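Local coordinates for acetyltransferase PA1377 (PDB 2VI7), which probably transfers an acetyl group from acetyl-coenzyme A to an amino group of a substrate not yet established, as other GNAT-family enzymes do, at residues A[28-33]-A[92-97]; A[105-110]-A[135-140]; A[109-114]-A[141-146]. All coordinates share one frame; numbering follows the deposited sequence.

Interaction 1: A[28-33]-A[92-97]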
ATOM      1  N   PRO A  28     -12.337   8.278  19.775  1.00 36.39           N
ATOM      2  CA  PRO A  28     -12.758   8.554  18.396  1.00 35.85           C
ATOM      3  C   PRO A  28     -12.077   9.754  17.737  1.00 35.18           C
ATOM      4  O   PRO A  28     -11.935   9.794  16.514  1.00 36.31           O
ATOM      5  CB  PRO A  28     -14.277   8.712  18.525  1.00 35.45           C
ATOM      6  CG  PRO A  28     -14.436   9.271  19.893  1.00 36.87           C
ATOM      7  CD  PRO A  28     -13.470   8.422  20.703  1.00 36.91           C
ATOM      8  N   ALA A  29     -11.649  10.723  18.541  1.00 33.31           N
ATOM      9  CA  ALA A  29     -10.969  11.902  18.019  1.00 31.36           C
ATOM     10  C   ALA A  29      -9.586  11.516  17.488  1.00 30.43           C
ATOM     11  O   ALA A  29      -9.032  12.169  16.602  1.00 30.48           O
ATOM     12  CB  ALA A  29     -10.831  12.933  19.113  1.00 32.23           C
ATOM     13  N   VAL A  30      -9.028  10.452  18.051  1.00 29.03           N
ATOM     14  CA  VAL A  30      -7.720   9.952  17.640  1.00 29.06           C
ATOM     15  C   VAL A  30      -7.897   8.970  16.485  1.00 29.63           C
ATOM     16  O   VAL A  30      -7.263   9.107  15.437  1.00 30.81           O
ATOM     17  CB  VAL A  30      -7.000   9.205  18.798  1.00 27.61           C
ATOM     18  CG1 VAL A  30      -5.715   8.558  18.295  1.00 27.03           C
ATOM     19  CG2 VAL A  30      -6.699  10.168  19.925  1.00 27.07           C
ATOM     20  N   ALA A  31      -8.772   7.986  16.680  1.00 28.83           N
ATOM     21  CA  ALA A  31      -9.029   6.972  15.671  1.00 28.18           C
ATOM     22  C   ALA A  31      -9.526   7.529  14.340  1.00 28.41           C
ATOM     23  O   ALA A  31      -9.174   7.010  13.283  1.00 28.95           O
ATOM     24  CB  ALA A  31     -10.029   5.950  16.208  1.00 27.96           C
ATOM     25  N   ARG A  32     -10.322   8.595  14.373  1.00 28.63           N
ATOM     26  CA  ARG A  32     -10.869   9.126  13.131  1.00 28.69           C
ATOM     27  C   ARG A  32      -9.879   9.808  12.209  1.00 29.06           C
ATOM     28  O   ARG A  32     -10.138   9.916  11.019  1.00 30.42           O
ATOM     29  CB  ARG A  32     -12.048  10.062  13.413  1.00 28.82           C
ATOM     30  CG  ARG A  32     -11.686  11.369  14.054  1.00 33.67           C
ATOM     31  CD  ARG A  32     -12.922  12.215  14.318  1.00 37.05           C
ATOM     32  NE  ARG A  32     -13.422  12.893  13.121  1.00 41.03           N
ATOM     33  CZ  ARG A  32     -12.797  13.900  12.507  1.00 42.90           C
ATOM     34  NH1 ARG A  32     -11.636  14.351  12.968  1.00 44.35           N
ATOM     35  NH2 ARG A  32     -13.346  14.480  11.443  1.00 43.20           N
ATOM     36  N   GLN A  33      -8.745  10.256  12.738  1.00 29.55           N
ATOM     37  CA  GLN A  33      -7.752  10.923  11.897  1.00 29.91           C
ATOM     38  C   GLN A  33      -6.712   9.967  11.292  1.00 29.41           C
ATOM     39  O   GLN A  33      -5.770  10.395  10.613  1.00 30.07           O
ATOM     40  CB  GLN A  33      -7.077  12.059  12.672  1.00 31.60           C
ATOM     41  CG  GLN A  33      -8.043  13.183  13.062  1.00 35.18           C
ATOM     42  CD  GLN A  33      -8.559  13.993  11.862  1.00 37.98           C
ATOM     43  OE1 GLN A  33      -8.867  13.447  10.803  1.00 37.98           O
ATOM     44  NE2 GLN A  33      -8.669  15.305  12.042  1.00 40.30           N
ATOM     45  N   GLY A  92       0.200   8.288   9.385  1.00 30.99           N
ATOM     46  CA  GLY A  92       1.054   9.076  10.244  1.00 31.45           C
ATOM     47  C   GLY A  92       0.960   8.909  11.746  1.00 32.24           C
ATOM     48  O   GLY A  92       0.780   7.820  12.291  1.00 32.52           O
ATOM     49  N   VAL A  93       1.081  10.051  12.404  1.00 33.04           N
ATOM     50  CA  VAL A  93       1.092  10.185  13.845  1.00 34.58           C
ATOM     51  C   VAL A  93      -0.314  10.176  14.496  1.00 36.79           C
ATOM     52  O   VAL A  93      -1.202  10.938  14.099  1.00 38.15           O
ATOM     53  CB  VAL A  93       1.889  11.492  14.161  1.00 34.17           C
ATOM     54  CG1 VAL A  93       1.017  12.531  14.773  1.00 35.30           C
ATOM     55  CG2 VAL A  93       3.061  11.200  15.029  1.00 34.29           C
ATOM     56  N   ALA A  94      -0.514   9.295  15.479  1.00 37.94           N
ATOM     57  CA  ALA A  94      -1.786   9.172  16.207  1.00 38.68           C
ATOM     58  C   ALA A  94      -1.588   9.807  17.575  1.00 40.08           C
ATOM     59  O   ALA A  94      -0.989   9.194  18.460  1.00 39.12           O
ATOM     60  CB  ALA A  94      -2.158   7.714  16.367  1.00 37.86           C
ATOM     61  N   VAL A  95      -2.104  11.022  17.755  1.00 42.51           N
ATOM     62  CA  VAL A  95      -1.917  11.736  19.013  1.00 44.98           C
ATOM     63  C   VAL A  95      -3.181  12.147  19.769  1.00 46.54           C
ATOM     64  O   VAL A  95      -4.154  12.636  19.181  1.00 45.05           O
ATOM     65  CB  VAL A  95      -1.056  12.997  18.778  1.00 44.88           C
ATOM     66  CG1 VAL A  95      -0.742  13.676  20.097  1.00 46.35           C
ATOM     67  CG2 VAL A  95       0.223  12.617  18.074  1.00 44.83           C
ATOM     68  N   ALA A  96      -3.128  11.950  21.089  1.00 49.23           N
ATOM     69  CA  ALA A  96      -4.224  12.300  21.988  1.00 52.43           C
ATOM     70  C   ALA A  96      -4.241  13.816  22.146  1.00 54.43           C
ATOM     71  O   ALA A  96      -5.263  14.469  21.898  1.00 54.11           O
ATOM     72  CB  ALA A  96      -4.025  11.644  23.350  1.00 50.64           C
ATOM     73  N   TRP A  97      -3.094  14.363  22.549  1.00 57.02           N
ATOM     74  CA  TRP A  97      -2.935  15.805  22.750  1.00 58.72           C
ATOM     75  C   TRP A  97      -2.445  16.503  21.483  1.00 58.08           C
ATOM     76  O   TRP A  97      -1.283  16.357  21.082  1.00 57.41           O
ATOM     77  CB  TRP A  97      -1.940  16.090  23.878  1.00 61.29           C
ATOM     78  CG  TRP A  97      -2.229  15.350  25.135  1.00 64.25           C
ATOM     79  CD1 TRP A  97      -3.426  14.789  25.504  1.00 65.41           C
ATOM     80  CD2 TRP A  97      -1.326  15.124  26.219  1.00 65.58           C
ATOM     81  NE1 TRP A  97      -3.321  14.229  26.755  1.00 67.07           N
ATOM     82  CE2 TRP A  97      -2.044  14.419  27.221  1.00 66.90           C
ATOM     83  CE3 TRP A  97       0.023  15.453  26.448  1.00 66.04           C
ATOM     84  CZ2 TRP A  97      -1.461  14.034  28.437  1.00 67.86           C
ATOM     85  CZ3 TRP A  97       0.608  15.073  27.657  1.00 67.56           C
ATOM     86  CH2 TRP A  97      -0.139  14.368  28.638  1.00 68.90           C
TER
HETATM   87  O   HOH W   1      -3.294  11.857  12.524  1.00 37.50           O

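Interaction 2: A[105-110]-A[135-140]. With SO4 (sulfate ion), chain E.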
ATOM      1  N   ARG A 105       7.496  14.962  18.296  1.00 31.51           N
ATOM      2  CA  ARG A 105       8.396  14.112  19.063  1.00 30.94           C
ATOM      3  C   ARG A 105       8.501  12.743  18.398  1.00 29.57           C
ATOM      4  O   ARG A 105       9.594  12.256  18.091  1.00 27.78           O
ATOM      5  CB  ARG A 105       7.846  13.961  20.479  1.00 33.43           C
ATOM      6  CG  ARG A 105       8.802  13.367  21.493  1.00 38.75           C
ATOM      7  CD  ARG A 105       9.709  14.424  22.105  1.00 42.28           C
ATOM      8  NE  ARG A 105      10.446  13.897  23.256  1.00 46.88           N
ATOM      9  CZ  ARG A 105      11.420  12.992  23.179  1.00 49.08           C
ATOM     10  NH1 ARG A 105      12.026  12.572  24.285  1.00 50.82           N
ATOM     11  NH2 ARG A 105      11.797  12.510  22.000  1.00 50.60           N
ATOM     12  N   LEU A 106       7.340  12.132  18.180  1.00 28.84           N
ATOM     13  CA  LEU A 106       7.247  10.822  17.555  1.00 27.86           C
ATOM     14  C   LEU A 106       7.814  10.805  16.136  1.00 27.40           C
ATOM     15  O   LEU A 106       8.636   9.947  15.809  1.00 28.05           O
ATOM     16  CB  LEU A 106       5.779  10.358  17.516  1.00 26.94           C
ATOM     17  CG  LEU A 106       5.121   9.789  18.780  1.00 25.79           C
ATOM     18  CD1 LEU A 106       3.611   9.744  18.594  1.00 25.92           C
ATOM     19  CD2 LEU A 106       5.670   8.401  19.075  1.00 25.45           C
ATOM     20  N   LEU A 107       7.378  11.751  15.307  1.00 25.69           N
ATOM     21  CA  LEU A 107       7.808  11.815  13.913  1.00 25.43           C
ATOM     22  C   LEU A 107       9.296  12.097  13.758  1.00 26.04           C
ATOM     23  O   LEU A 107       9.982  11.428  12.990  1.00 27.01           O
ATOM     24  CB  LEU A 107       6.983  12.863  13.144  1.00 22.46           C
ATOM     25  CG  LEU A 107       7.226  12.942  11.629  1.00 21.39           C
ATOM     26  CD1 LEU A 107       7.042  11.558  11.006  1.00 19.64           C
ATOM     27  CD2 LEU A 107       6.293  13.959  10.988  1.00 20.11           C
ATOM     28  N   GLY A 108       9.790  13.087  14.490  1.00 26.47           N
ATOM     29  CA  GLY A 108      11.193  13.422  14.413  1.00 27.29           C
ATOM     30  C   GLY A 108      12.052  12.209  14.709  1.00 29.50           C
ATOM     31  O   GLY A 108      13.082  11.993  14.075  1.00 31.02           O
ATOM     32  N   GLU A 109      11.611  11.396  15.661  1.00 30.17           N
ATOM     33  CA  GLU A 109      12.350  10.208  16.058  1.00 30.29           C
ATOM     34  C   GLU A 109      12.271   9.076  15.036  1.00 29.20           C
ATOM     35  O   GLU A 109      13.240   8.345  14.862  1.00 29.40           O
ATOM     36  CB  GLU A 109      11.854   9.717  17.418  1.00 33.67           C
ATOM     37  CG  GLU A 109      12.758   8.687  18.076  1.00 39.01           C
ATOM     38  CD  GLU A 109      13.877   9.327  18.884  1.00 42.21           C
ATOM     39  OE1 GLU A 109      14.048  10.564  18.787  1.00 42.66           O
ATOM     40  OE2 GLU A 109      14.575   8.585  19.607  1.00 44.06           O
ATOM     41  N   LEU A 110      11.128   8.912  14.374  1.00 27.93           N
ATOM     42  CA  LEU A 110      10.998   7.869  13.357  1.00 25.85           C
ATOM     43  C   LEU A 110      11.879   8.228  12.166  1.00 25.42           C
ATOM     44  O   LEU A 110      12.450   7.350  11.517  1.00 25.56           O
ATOM     45  CB  LEU A 110       9.552   7.741  12.871  1.00 26.77           C
ATOM     46  CG  LEU A 110       8.460   7.166  13.772  1.00 26.78           C
ATOM     47  CD1 LEU A 110       7.167   7.118  12.996  1.00 27.35           C
ATOM     48  CD2 LEU A 110       8.831   5.772  14.225  1.00 28.16           C
ATOM     49  N   LEU A 135      -0.901  18.273   8.546  1.00 25.70           N
ATOM     50  CA  LEU A 135      -0.268  18.671   7.296  1.00 25.67           C
ATOM     51  C   LEU A 135       0.903  19.599   7.583  1.00 25.59           C
ATOM     52  O   LEU A 135       1.947  19.521   6.933  1.00 26.09           O
ATOM     53  CB  LEU A 135      -1.275  19.406   6.410  1.00 25.78           C
ATOM     54  CG  LEU A 135      -1.445  19.018   4.941  1.00 27.14           C
ATOM     55  CD1 LEU A 135      -2.316  20.075   4.280  1.00 29.14           C
ATOM     56  CD2 LEU A 135      -0.101  18.897   4.233  1.00 27.69           C
ATOM     57  N   ALA A 136       0.705  20.490   8.551  1.00 24.49           N
ATOM     58  CA  ALA A 136       1.727  21.448   8.941  1.00 24.88           C
ATOM     59  C   ALA A 136       2.898  20.700   9.559  1.00 24.78           C
ATOM     60  O   ALA A 136       4.055  21.050   9.330  1.00 25.05           O
ATOM     61  CB  ALA A 136       1.149  22.459   9.942  1.00 23.29           C
ATOM     62  N   LEU A 137       2.588  19.665  10.337  1.00 24.03           N
ATOM     63  CA  LEU A 137       3.609  18.850  10.987  1.00 25.05           C
ATOM     64  C   LEU A 137       4.472  18.092   9.968  1.00 25.05           C
ATOM     65  O   LEU A 137       5.701  18.129  10.035  1.00 26.16           O
ATOM     66  CB  LEU A 137       2.956  17.854  11.957  1.00 23.95           C
ATOM     67  CG  LEU A 137       3.893  16.811  12.583  1.00 23.25           C
ATOM     68  CD1 LEU A 137       4.912  17.506  13.451  1.00 22.00           C
ATOM     69  CD2 LEU A 137       3.103  15.825  13.415  1.00 24.11           C
ATOM     70  N   TYR A 138       3.828  17.412   9.025  1.00 23.73           N
ATOM     71  CA  TYR A 138       4.544  16.653   8.016  1.00 23.01           C
ATOM     72  C   TYR A 138       5.347  17.575   7.112  1.00 23.83           C
ATOM     73  O   TYR A 138       6.443  17.230   6.690  1.00 23.76           O
ATOM     74  CB  TYR A 138       3.557  15.806   7.210  1.00 21.92           C
ATOM     75  CG  TYR A 138       2.711  14.896   8.092  1.00 22.11           C
ATOM     76  CD1 TYR A 138       3.274  14.232   9.182  1.00 21.39           C
ATOM     77  CD2 TYR A 138       1.352  14.697   7.836  1.00 23.41           C
ATOM     78  CE1 TYR A 138       2.508  13.395   9.998  1.00 23.49           C
ATOM     79  CE2 TYR A 138       0.571  13.855   8.648  1.00 22.97           C
ATOM     80  CZ  TYR A 138       1.159  13.211   9.729  1.00 23.71           C
ATOM     81  OH  TYR A 138       0.408  12.398  10.551  1.00 24.34           O
ATOM     82  N   ARG A 139       4.805  18.751   6.815  1.00 24.24           N
ATOM     83  CA  ARG A 139       5.516  19.719   5.979  1.00 24.77           C
ATOM     84  C   ARG A 139       6.736  20.253   6.730  1.00 24.90           C
ATOM     85  O   ARG A 139       7.769  20.525   6.127  1.00 24.58           O
ATOM     86  CB  ARG A 139       4.596  20.879   5.598  1.00 24.44           C
ATOM     87  CG  ARG A 139       3.642  20.547   4.482  1.00 24.10           C
ATOM     88  CD  ARG A 139       2.667  21.674   4.239  1.00 26.17           C
ATOM     89  NE  ARG A 139       1.859  21.431   3.046  1.00 27.19           N
ATOM     90  CZ  ARG A 139       0.776  22.132   2.727  1.00 28.25           C
ATOM     91  NH1 ARG A 139       0.364  23.117   3.511  1.00 29.42           N
ATOM     92  NH2 ARG A 139       0.112  21.859   1.616  1.00 31.60           N
ATOM     93  N   LYS A 140       6.607  20.411   8.043  1.00 25.54           N
ATOM     94  CA  LYS A 140       7.708  20.879   8.875  1.00 24.72           C
ATOM     95  C   LYS A 140       8.894  19.920   8.742  1.00 25.94           C
ATOM     96  O   LYS A 140      10.048  20.350   8.752  1.00 28.02           O
ATOM     97  CB  LYS A 140       7.268  20.933  10.340  1.00 24.83           C
ATOM     98  CG  LYS A 140       8.421  20.976  11.331  1.00 25.95           C
ATOM     99  CD  LYS A 140       7.943  20.850  12.764  1.00 27.65           C
ATOM    100  CE  LYS A 140       9.097  20.498  13.702  1.00 29.85           C
ATOM    101  NZ  LYS A 140      10.262  21.430  13.587  1.00 31.51           N
TER
HETATM  102  S   SO4 E1172       3.287  20.806  -0.339  1.00 32.56           S
HETATM  103  O1  SO4 E1172       2.589  19.960   0.644  1.00 33.44           O
HETATM  104  O2  SO4 E1172       4.102  19.969  -1.242  1.00 31.01           O
HETATM  105  O3  SO4 E1172       2.298  21.569  -1.143  1.00 34.20           O
HETATM  106  O4  SO4 E1172       4.166  21.707   0.415  1.00 32.96           O

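Interaction 3: A[109-114]-A[141-146]. With SO4 (sulfate ion), chain E.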
ATOM      1  N   GLU A 109      11.611  11.396  15.661  1.00 30.17           N
ATOM      2  CA  GLU A 109      12.350  10.208  16.058  1.00 30.29           C
ATOM      3  C   GLU A 109      12.271   9.076  15.036  1.00 29.20           C
ATOM      4  O   GLU A 109      13.240   8.345  14.862  1.00 29.40           O
ATOM      5  CB  GLU A 109      11.854   9.717  17.418  1.00 33.67           C
ATOM      6  CG  GLU A 109      12.758   8.687  18.076  1.00 39.01           C
ATOM      7  CD  GLU A 109      13.877   9.327  18.884  1.00 42.21           C
ATOM      8  OE1 GLU A 109      14.048  10.564  18.787  1.00 42.66           O
ATOM      9  OE2 GLU A 109      14.575   8.585  19.607  1.00 44.06           O
ATOM     10  N   LEU A 110      11.128   8.912  14.374  1.00 27.93           N
ATOM     11  CA  LEU A 110      10.998   7.869  13.357  1.00 25.85           C
ATOM     12  C   LEU A 110      11.879   8.228  12.166  1.00 25.42           C
ATOM     13  O   LEU A 110      12.450   7.350  11.517  1.00 25.56           O
ATOM     14  CB  LEU A 110       9.552   7.741  12.871  1.00 26.77           C
ATOM     15  CG  LEU A 110       8.460   7.166  13.772  1.00 26.78           C
ATOM     16  CD1 LEU A 110       7.167   7.118  12.996  1.00 27.35           C
ATOM     17  CD2 LEU A 110       8.831   5.772  14.225  1.00 28.16           C
ATOM     18  N   LEU A 111      11.980   9.526  11.885  1.00 24.07           N
ATOM     19  CA  LEU A 111      12.779  10.023  10.773  1.00 24.37           C
ATOM     20  C   LEU A 111      14.270   9.910  11.063  1.00 26.53           C
ATOM     21  O   LEU A 111      15.074   9.809  10.139  1.00 26.59           O
ATOM     22  CB  LEU A 111      12.404  11.474  10.470  1.00 22.30           C
ATOM     23  CG  LEU A 111      10.974  11.642   9.963  1.00 20.28           C
ATOM     24  CD1 LEU A 111      10.682  13.100   9.666  1.00 19.16           C
ATOM     25  CD2 LEU A 111      10.789  10.785   8.726  1.00 20.57           C
ATOM     26  N   ASP A 112      14.633   9.941  12.346  1.00 28.07           N
ATOM     27  CA  ASP A 112      16.024   9.790  12.754  1.00 28.50           C
ATOM     28  C   ASP A 112      16.414   8.345  12.436  1.00 29.69           C
ATOM     29  O   ASP A 112      17.496   8.079  11.909  1.00 30.59           O
ATOM     30  CB  ASP A 112      16.183  10.035  14.259  1.00 31.71           C
ATOM     31  CG  ASP A 112      17.608   9.738  14.758  1.00 35.68           C
ATOM     32  OD1 ASP A 112      17.766   9.045  15.793  1.00 37.27           O
ATOM     33  OD2 ASP A 112      18.573  10.198  14.109  1.00 37.05           O
ATOM     34  N   ILE A 113      15.517   7.416  12.758  1.00 28.39           N
ATOM     35  CA  ILE A 113      15.741   6.001  12.500  1.00 28.37           C
ATOM     36  C   ILE A 113      15.803   5.742  10.994  1.00 28.02           C
ATOM     37  O   ILE A 113      16.654   4.989  10.515  1.00 28.98           O
ATOM     38  CB  ILE A 113      14.603   5.136  13.086  1.00 28.45           C
ATOM     39  CG1 ILE A 113      14.563   5.268  14.609  1.00 28.77           C
ATOM     40  CG2 ILE A 113      14.789   3.687  12.662  1.00 28.13           C
ATOM     41  CD1 ILE A 113      15.813   4.779  15.314  1.00 31.36           C
ATOM     42  N   ALA A 114      14.889   6.374  10.261  1.00 26.93           N
ATOM     43  CA  ALA A 114      14.805   6.223   8.820  1.00 25.17           C
ATOM     44  C   ALA A 114      16.047   6.762   8.131  1.00 25.75           C
ATOM     45  O   ALA A 114      16.601   6.117   7.242  1.00 26.51           O
ATOM     46  CB  ALA A 114      13.559   6.942   8.295  1.00 23.70           C
ATOM     47  N   PHE A 141       8.604  18.624   8.618  1.00 25.69           N
ATOM     48  CA  PHE A 141       9.645  17.600   8.505  1.00 24.47           C
ATOM     49  C   PHE A 141      10.091  17.232   7.094  1.00 23.51           C
ATOM     50  O   PHE A 141      10.701  16.186   6.894  1.00 23.45           O
ATOM     51  CB  PHE A 141       9.233  16.316   9.251  1.00 25.15           C
ATOM     52  CG  PHE A 141       9.370  16.410  10.757  1.00 25.53           C
ATOM     53  CD1 PHE A 141       8.318  16.885  11.547  1.00 24.17           C
ATOM     54  CD2 PHE A 141      10.576  16.083  11.382  1.00 24.02           C
ATOM     55  CE1 PHE A 141       8.469  17.038  12.934  1.00 24.81           C
ATOM     56  CE2 PHE A 141      10.737  16.234  12.772  1.00 25.03           C
ATOM     57  CZ  PHE A 141       9.686  16.711  13.547  1.00 24.81           C
ATOM     58  N   GLY A 142       9.780  18.085   6.123  1.00 23.50           N
ATOM     59  CA  GLY A 142      10.192  17.842   4.753  1.00 22.68           C
ATOM     60  C   GLY A 142       9.268  17.067   3.834  1.00 24.15           C
ATOM     61  O   GLY A 142       9.640  16.802   2.691  1.00 25.45           O
ATOM     62  N   PHE A 143       8.086  16.678   4.303  1.00 23.43           N
ATOM     63  CA  PHE A 143       7.176  15.940   3.431  1.00 23.53           C
ATOM     64  C   PHE A 143       6.514  16.897   2.454  1.00 25.08           C
ATOM     65  O   PHE A 143       6.140  18.014   2.808  1.00 27.16           O
ATOM     66  CB  PHE A 143       6.075  15.222   4.220  1.00 20.83           C
ATOM     67  CG  PHE A 143       6.547  14.014   4.969  1.00 19.48           C
ATOM     68  CD1 PHE A 143       7.168  14.146   6.209  1.00 17.18           C
ATOM     69  CD2 PHE A 143       6.364  12.735   4.441  1.00 17.69           C
ATOM     70  CE1 PHE A 143       7.601  13.022   6.919  1.00 17.00           C
ATOM     71  CE2 PHE A 143       6.794  11.603   5.143  1.00 18.81           C
ATOM     72  CZ  PHE A 143       7.417  11.747   6.391  1.00 17.37           C
ATOM     73  N   GLU A 144       6.376  16.454   1.216  1.00 25.57           N
ATOM     74  CA  GLU A 144       5.740  17.267   0.210  1.00 26.18           C
ATOM     75  C   GLU A 144       4.582  16.470  -0.342  1.00 26.35           C
ATOM     76  O   GLU A 144       4.643  15.247  -0.399  1.00 25.58           O
ATOM     77  CB  GLU A 144       6.706  17.583  -0.915  1.00 29.26           C
ATOM     78  CG  GLU A 144       7.860  18.469  -0.533  1.00 34.62           C
ATOM     79  CD  GLU A 144       8.783  18.717  -1.720  1.00 39.55           C
ATOM     80  OE1 GLU A 144       8.343  19.357  -2.707  1.00 42.11           O
ATOM     81  OE2 GLU A 144       9.942  18.258  -1.665  1.00 42.04           O
ATOM     82  N   THR A 145       3.525  17.167  -0.745  1.00 26.46           N
ATOM     83  CA  THR A 145       2.354  16.520  -1.308  1.00 25.71           C
ATOM     84  C   THR A 145       2.684  15.999  -2.698  1.00 25.34           C
ATOM     85  O   THR A 145       3.195  16.736  -3.544  1.00 26.66           O
ATOM     86  CB  THR A 145       1.173  17.501  -1.416  1.00 25.50           C
ATOM     87  OG1 THR A 145       0.785  17.927  -0.105  1.00 26.03           O
ATOM     88  CG2 THR A 145      -0.016  16.838  -2.112  1.00 24.74           C
ATOM     89  N   GLU A 146       2.389  14.724  -2.925  1.00 24.51           N
ATOM     90  CA  GLU A 146       2.649  14.091  -4.205  1.00 24.22           C
ATOM     91  C   GLU A 146       1.360  13.804  -4.952  1.00 24.31           C
ATOM     92  O   GLU A 146       1.370  13.583  -6.158  1.00 26.29           O
ATOM     93  CB  GLU A 146       3.426  12.794  -4.004  1.00 24.55           C
ATOM     94  CG  GLU A 146       4.907  13.004  -3.770  1.00 26.84           C
ATOM     95  CD  GLU A 146       5.691  11.711  -3.825  1.00 29.28           C
ATOM     96  OE1 GLU A 146       6.910  11.768  -4.102  1.00 28.85           O
ATOM     97  OE2 GLU A 146       5.090  10.643  -3.584  1.00 29.61           O
TER
HETATM   98  S   SO4 E1172       3.287  20.806  -0.339  1.00 32.56           S
HETATM   99  O1  SO4 E1172       2.589  19.960   0.644  1.00 33.44           O
HETATM  100  O2  SO4 E1172       4.102  19.969  -1.242  1.00 31.01           O
HETATM  101  O3  SO4 E1172       2.298  21.569  -1.143  1.00 34.20           O
HETATM  102  O4  SO4 E1172       4.166  21.707   0.415  1.00 32.96           O

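Interaction 1: A[28-33]-A[92-97]
V30, on the short helix 28-31, leans against A94 and the backbone that follows it at the end of strand 86-95, the strand that in the GNAT fold leads into the cofactor-binding loop before helix 102-117. The apolar part of the contact comes from the two methyl branches of this valine. With CG1 anti to the backbone N (chi1 173°), that branch points at the CB of A94, 4.1 Å away, while CG2 reaches the chain further along, lying 3.9 Å from the CA of A96. L24 of helix 18-25 packs on V30 and also touches A96, and Y25 touches A94, so both helices pack on this end of the strand. A94 and A96 are tied by backbone hydrogen bonds to S72 and I70 of strand 68-77.

The polar part is indirect. One water donates to V93 O at 2.8 Å and, weakly, to Q33 O, a tenuous bridge between Q33 and V93. V95 points to the other side, with a sulfate and an azide about 5 Å from its side chain, consistent with a cofactor pocket. Separately from the water, CG2 of V30 makes a van der Waals contact with V95 O at 3.6 Å.

Interaction 2: A[105-110]-A[135-140]
The phenol ring of Y138 meets L107 at its edge: methyl CD2 of the leucine lies in the ring plane, 3.5 Å from CD1, and the two side chains cross at about a right angle. The contact therefore uses the rim of the ring, and neither face takes part. A second flat group lies on the outer side of helix 132-140. One face of the R139 guanidinium carries CD2 of L135, 3.4 Å above the plane and offset toward the rim, while at its edge, in plane, sits oxygen O1 of a sulfate, probably from the crystallisation liquor. NE donates to that oxygen at 2.9 Å (N-H...O 153°), and NH2 adds a weak bond to the same atom. The extended chain from CG to NE runs back alongside the helix, so that the guanidinium lies against L135.

Helix 102-117, which follows the cofactor loop, faces helix 132-140 here, beside the place where, as in other GNAT proteins, the parallel strands 86-95 and 122-128 splay apart. L107 spans the space between the helices. Its CG is anti to the backbone N (chi1 -174°), sending CD2 across the interface, where it also touches CG of L137 at 4.1 Å. L107 also packs on I89 of strand 86-95. L137 packs on V93 of the same strand and has another sulfate and an azide about 4 Å from its side chain, consistent with a pocket between the helices. The hydroxyl of Y138 is hydrogen-bonded to the backbone N of V93, which fixes the far end of the ring against the strand.

Interaction 3: A[109-114]-A[141-146]
A Schellman motif ends helix 132-140, and its turn sets F141 and F143 against L111 of helix 102-117. F141 is the first residue to leave helical geometry. G142 then takes a positive phi of 91° and serves as the C-prime residue, its N bonded to R139 O, while F143 N reaches back to Y138 O at 2.9 Å. The chain turns tightly enough to bring the two phenylalanines that flank G142 to the same leucine methyl.

That methyl is CD1 of L111. It lies 3.4 Å from CD2 of F141 and 3.6 Å from its CB, so it nestles where the ring joins the chain. The leucine and this ring cross obliquely. CE1 of F143 approaches the same methyl at 4.1 Å, also from an oblique direction. L111 has CG anti to its carbonyl carbon (chi1 -65°), and its chain then runs straight on to CD1, which meets both rings.

In the GNAT fold this turn joins helix 132-140 to strand 144-152, which pairs antiparallel with strand 158-168. From that neighbouring strand the side chain of R167 touches both L111 and F143. Past the turn the chain becomes polar. T145 holds a sulfate, probably from the crystallisation liquor, that R139 NE also binds; it does so through its hydroxyl, OG1 to O1 at 2.8 Å, and through its backbone N, which donates to O2 at 2.9 Å. At E146 the strand meets the other subunit: OE1 accepts a hydrogen bond from R150 N of that chain, while OE2 forms a salt bridge with R122.

Interactions 2 and 3 sit about 7 Å apart between centres and share helix 102-117, whose successive turns present L107 and then L111 to the end of helix 132-140 and the strand after it. Both are buried and apolar, and F141 touches L107 and G108 as well, so they form one continuous patch. One sulfate connects their outer sides, taking R139 from interaction 2 and T145 from interaction 3. Interaction 1 is only partly buried and lies on the other side of the chain's centre from interaction 3; it relies on aliphatic contacts and a water. It meets interaction 2 through V93, which packs on L106 and L137 and whose N is hydrogen-bonded to Y138 OH.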